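Local coordinates for protein BlEst2 (Bacillus licheniformis, PDB 6WPX) that probably hydrolyses ester bonds as an alpha/beta-hydrolase lipase, held here in a propeptide form whose C-terminal domain has an autoinhibitory effect, at residues A[156-161]-A[170-175]; A[152-157]-A[346-351]. One frame throughout, in Å; residues are numbered along the deposited sequence.

Both contacts start from helix 152-157 and share Leu156 and Ala157, and their centres lie about 7 Å apart. Interaction 1 is local: the end of that helix and the residues after it meet segment 170-175, just beyond the next helix. Interaction 2 is long-range, joining the same helix to a loop almost 190 residues further on, in the beta-rich C-terminal part of the chain. The two meet at Gln171, whose NE2 lies 2.7 Å from Val348 O and 3.3 Å from Phe349 CD2. Interaction 2 packs the helix against a C-terminal loop, and interaction 1 sets Gln171 beside that loop, consistent with the autoinhibitory role of the C-terminal domain, although neither contact includes a bound ligand.

Interaction 1: residues A[156-161]-A[170-175]; sequences LAYSNW and GQKNDA
Tyr158 and Lys172 slide past each other in opposite directions, the lysine's methylenes lying over one face of the ring. Lys172 CG makes the CH-pi contact, 4.0 Å from the centroid of the Tyr158 ring and 28° off its normal, while Lys172 CE reaches Tyr158 CD2 at 3.7 Å. A long aliphatic chain suits this place because, extended beyond CG, it covers the aromatic face and still carries its charge past it. The buried side is closely packed: Gln171 NE2 comes within 3.3 Å of Ala157 CB, a methyl small enough to admit the amide, with Val348 of the other contact beside it. The Tyr158 hydroxyl receives a weak hydrogen bond from Asn173 N (3.2 Å to OH, bent to 122°). An alanine at Tyr158 would probably open a gap beneath the lysine methylenes and leave Asn173 N without this acceptor. The lysine's side is partly open to solvent. Its NZ donates to a water at 2.8 Å, and that water donates in turn to Ala157 O, at the helix's end, and to Ser159 O in the loop just after it. Nearby, Ser159 OG turns back to a lone pair of Leu156 O at 2.7 Å, a carbonyl that Ser159 N also uses. Gly170 closes helix 163-169 in a Schellman motif, and Asn173 starts helix 174-178 as N-cap, its OD1 accepting from Val176 N. Beyond both segments, strand 407-417 supplies Tyr416, which packs edge-to-face with Tyr158 and bonds Lys172 NZ, while strands 445-456 and 462-473 touch Ser159.

Interaction 2: residues A[152-157]-A[346-351]; sequences QLADLA and ADVFEG
Phe349 reaches from its loop to helix 152-157, bringing the end of its ring against the backbone and side chains of the last helical turn. It has the largest surface buried by this contact. Its CG stands anti to the carbonyl carbon, beside the backbone N (chi1 -74°), and the far end of the ring reaches the helix. Phe349 CE1 lies 3.5 Å from Leu153 O, and Phe349 CZ lies 3.7 Å from Ala157 CA. Leu156 crosses the phenylalanine at about a right angle, its CD2 3.7 Å from Phe349 CZ. A flat apolar ring suits a place lined largely by leucine and alanine. Val348 comes next. Its two branches divide the work: CG1, anti to the backbone N (chi1 161°), meets Ala157 CB at 3.6 Å and also touches Leu153 O, while CG2 faces Ala154 CB at 4.1 Å. Alanines at these two helix positions let the loop come close, so that the CA atoms of Ala154 and Val348 are 5.9 Å apart. Leu153, the third, lies beside both: its CB packs near the valine, its CD2 near the ring, and its CD1 lies 3.9 Å from Asp347 OD2. Leu153 O is not lost to the apolar contact, since it accepts the helical bond from Ala157 N. Successive i to i+3 bonds, Phe349 N to Ala346 O and Glu350 N to Asp347 O, form a short 3-10-like turn that presents Val348 and Phe349 to the helix; Asp347 OD2 takes a weak bond from Val348 N. The loop connects antiparallel neighbours 341-344 and 353-360 of a C-terminal sheet. From that sheet, strand 377-386 supplies Leu380, which touches both Phe349 and Leu156, while helix 218-224 adds Tyr223 against Leu153 and Leu156.

Interaction 1: residues A[156-161]-A[170-175]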
# COMPACT_ATOMS: atom_id res chain seq x y z
N LEU A 156 -2.33 0.06 7.50
CA LEU A 156 -1.54 -0.52 8.59
C LEU A 156 -0.74 0.55 9.32
O LEU A 156 -0.81 0.61 10.55
CB LEU A 156 -0.62 -1.66 8.09
CG LEU A 156 0.35 -2.26 9.11
CD1 LEU A 156 -0.40 -2.99 10.26
CD2 LEU A 156 1.34 -3.23 8.43
N ALA A 157 -0.00 1.41 8.57
CA ALA A 157 0.82 2.49 9.12
C ALA A 157 0.02 3.47 10.01
O ALA A 157 0.57 4.05 10.94
CB ALA A 157 1.47 3.27 8.00
N TYR A 158 -1.25 3.71 9.66
CA TYR A 158 -2.12 4.63 10.37
C TYR A 158 -2.96 3.96 11.47
O TYR A 158 -3.77 4.62 12.12
CB TYR A 158 -3.01 5.39 9.37
CG TYR A 158 -2.26 6.55 8.78
CD1 TYR A 158 -1.34 6.37 7.75
CD2 TYR A 158 -2.39 7.83 9.33
CE1 TYR A 158 -0.58 7.43 7.26
CE2 TYR A 158 -1.62 8.90 8.85
CZ TYR A 158 -0.73 8.69 7.82
OH TYR A 158 0.01 9.73 7.33
N SER A 159 -2.74 2.67 11.71
CA SER A 159 -3.51 1.92 12.70
C SER A 159 -2.94 2.04 14.10
O SER A 159 -1.81 2.48 14.28
CB SER A 159 -3.68 0.46 12.28
OG SER A 159 -2.46 -0.25 12.46
N ASN A 160 -3.76 1.72 15.12
CA ASN A 160 -3.37 1.83 16.52
C ASN A 160 -2.07 1.12 16.85
O ASN A 160 -1.21 1.74 17.45
CB ASN A 160 -4.51 1.35 17.44
CG ASN A 160 -5.63 2.35 17.49
OD1 ASN A 160 -6.34 2.54 16.51
ND2 ASN A 160 -5.78 3.04 18.61
N TRP A 161 -1.93 -0.16 16.50
CA TRP A 161 -0.70 -0.89 16.87
C TRP A 161 0.56 -0.31 16.25
O TRP A 161 1.62 -0.43 16.84
CB TRP A 161 -0.79 -2.39 16.59
CG TRP A 161 -1.80 -3.14 17.43
CD1 TRP A 161 -2.84 -3.90 16.98
CD2 TRP A 161 -1.80 -3.26 18.87
NE1 TRP A 161 -3.52 -4.45 18.05
CE2 TRP A 161 -2.90 -4.07 19.22
CE3 TRP A 161 -1.00 -2.72 19.90
CZ2 TRP A 161 -3.22 -4.38 20.54
CZ3 TRP A 161 -1.32 -3.02 21.21
CH2 TRP A 161 -2.42 -3.84 21.52
N GLY A 170 8.72 8.72 10.90
CA GLY A 170 8.25 9.94 10.24
C GLY A 170 7.44 9.60 9.01
O GLY A 170 7.44 10.35 8.03
N GLN A 171 6.79 8.42 9.03
CA GLN A 171 6.02 7.95 7.88
C GLN A 171 4.62 8.55 7.83
O GLN A 171 3.88 8.28 6.89
CB GLN A 171 6.00 6.40 7.79
CG GLN A 171 5.13 5.70 8.82
CD GLN A 171 5.30 4.21 8.80
OE1 GLN A 171 5.95 3.62 9.66
NE2 GLN A 171 4.72 3.55 7.81
N LYS A 172 4.24 9.33 8.84
CA LYS A 172 2.95 9.97 8.77
C LYS A 172 3.16 11.34 8.18
O LYS A 172 3.85 12.19 8.76
CB LYS A 172 2.20 10.00 10.10
CG LYS A 172 1.67 8.63 10.53
CD LYS A 172 1.04 8.71 11.93
CE LYS A 172 0.05 7.59 12.12
NZ LYS A 172 -0.36 7.44 13.55
N ASN A 173 2.66 11.50 6.98
CA ASN A 173 2.69 12.76 6.26
C ASN A 173 1.45 12.74 5.39
O ASN A 173 0.76 11.72 5.34
CB ASN A 173 4.00 12.94 5.47
CG ASN A 173 4.30 11.82 4.49
OD1 ASN A 173 3.46 11.39 3.72
ND2 ASN A 173 5.53 11.35 4.46
N ASP A 174 1.17 13.86 4.73
CA ASP A 174 -0.00 14.02 3.90
C ASP A 174 -0.07 13.00 2.77
O ASP A 174 -1.18 12.59 2.44
CB ASP A 174 -0.03 15.42 3.32
CG ASP A 174 -0.39 16.53 4.30
OD1 ASP A 174 -0.70 16.22 5.46
OD2 ASP A 174 -0.43 17.70 3.87
N ALA A 175 1.09 12.61 2.18
CA ALA A 175 1.15 11.65 1.07
C ALA A 175 0.73 10.27 1.49
O ALA A 175 -0.19 9.73 0.88
CB ALA A 175 2.53 11.63 0.42
O HOH W 1 -0.36 4.61 13.43

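Interaction 2: residues A[152-157]-A[346-351]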
# COMPACT_ATOMS: atom_id res chain seq x y z
N GLN A 152 -3.19 -0.99 1.59
CA GLN A 152 -3.50 -1.65 2.88
C GLN A 152 -2.30 -1.48 3.84
O GLN A 152 -2.47 -1.53 5.06
CB GLN A 152 -3.87 -3.13 2.72
CG GLN A 152 -5.17 -3.36 1.89
CD GLN A 152 -4.86 -3.60 0.41
OE1 GLN A 152 -3.84 -3.13 -0.13
NE2 GLN A 152 -5.75 -4.33 -0.27
N LEU A 153 -1.11 -1.24 3.29
CA LEU A 153 0.09 -0.97 4.08
C LEU A 153 -0.00 0.44 4.68
O LEU A 153 0.43 0.64 5.82
CB LEU A 153 1.34 -1.15 3.23
CG LEU A 153 1.68 -2.62 2.91
CD1 LEU A 153 2.76 -2.70 1.82
CD2 LEU A 153 2.13 -3.38 4.20
N ALA A 154 -0.60 1.40 3.93
CA ALA A 154 -0.84 2.73 4.49
C ALA A 154 -1.90 2.60 5.59
O ALA A 154 -1.75 3.25 6.62
CB ALA A 154 -1.30 3.71 3.41
N ASP A 155 -2.93 1.73 5.41
CA ASP A 155 -3.96 1.50 6.44
C ASP A 155 -3.29 0.98 7.69
O ASP A 155 -3.63 1.41 8.79
CB ASP A 155 -5.00 0.47 5.99
CG ASP A 155 -5.82 0.93 4.82
OD1 ASP A 155 -5.73 2.12 4.47
OD2 ASP A 155 -6.60 0.12 4.29
N LEU A 156 -2.33 0.06 7.50
CA LEU A 156 -1.54 -0.52 8.59
C LEU A 156 -0.74 0.55 9.32
O LEU A 156 -0.81 0.61 10.55
CB LEU A 156 -0.62 -1.66 8.09
CG LEU A 156 0.35 -2.26 9.11
CD1 LEU A 156 -0.40 -2.99 10.26
CD2 LEU A 156 1.34 -3.23 8.43
N ALA A 157 -0.00 1.41 8.57
CA ALA A 157 0.82 2.49 9.12
C ALA A 157 0.02 3.47 10.01
O ALA A 157 0.57 4.05 10.94
CB ALA A 157 1.47 3.27 8.00
N ALA A 346 10.02 -0.84 3.10
CA ALA A 346 10.01 -0.01 1.89
C ALA A 346 8.73 0.81 1.81
O ALA A 346 7.87 0.61 2.64
CB ALA A 346 10.13 -0.93 0.72
N ASP A 347 8.64 1.68 0.81
CA ASP A 347 7.44 2.51 0.53
C ASP A 347 6.93 3.18 1.82
O ASP A 347 7.66 3.92 2.45
CB ASP A 347 6.39 1.79 -0.34
CG ASP A 347 5.78 0.45 0.12
OD1 ASP A 347 6.39 -0.60 -0.14
OD2 ASP A 347 4.70 0.47 0.72
N VAL A 348 5.66 2.93 2.12
CA VAL A 348 4.93 3.42 3.31
C VAL A 348 5.78 3.23 4.57
O VAL A 348 5.71 4.10 5.40
CB VAL A 348 3.59 2.69 3.37
CG1 VAL A 348 2.97 2.73 4.74
CG2 VAL A 348 2.67 3.25 2.31
N PHE A 349 6.54 2.13 4.68
CA PHE A 349 7.36 1.93 5.87
C PHE A 349 8.85 2.24 5.61
O PHE A 349 9.70 1.83 6.41
CB PHE A 349 7.16 0.51 6.45
CG PHE A 349 5.85 0.29 7.16
CD1 PHE A 349 4.73 -0.16 6.47
CD2 PHE A 349 5.72 0.53 8.52
CE1 PHE A 349 3.51 -0.36 7.13
CE2 PHE A 349 4.50 0.33 9.18
CZ PHE A 349 3.41 -0.12 8.48
N GLU A 350 9.18 2.98 4.54
CA GLU A 350 10.57 3.37 4.26
C GLU A 350 11.24 3.96 5.52
O GLU A 350 10.62 4.75 6.25
CB GLU A 350 10.62 4.39 3.11
CG GLU A 350 12.01 4.84 2.71
CD GLU A 350 12.02 5.60 1.40
OE1 GLU A 350 12.35 4.99 0.37
OE2 GLU A 350 11.62 6.79 1.40
N GLY A 351 12.48 3.55 5.78
CA GLY A 351 13.26 4.05 6.91
C GLY A 351 13.39 3.10 8.08
O GLY A 351 14.17 3.36 8.99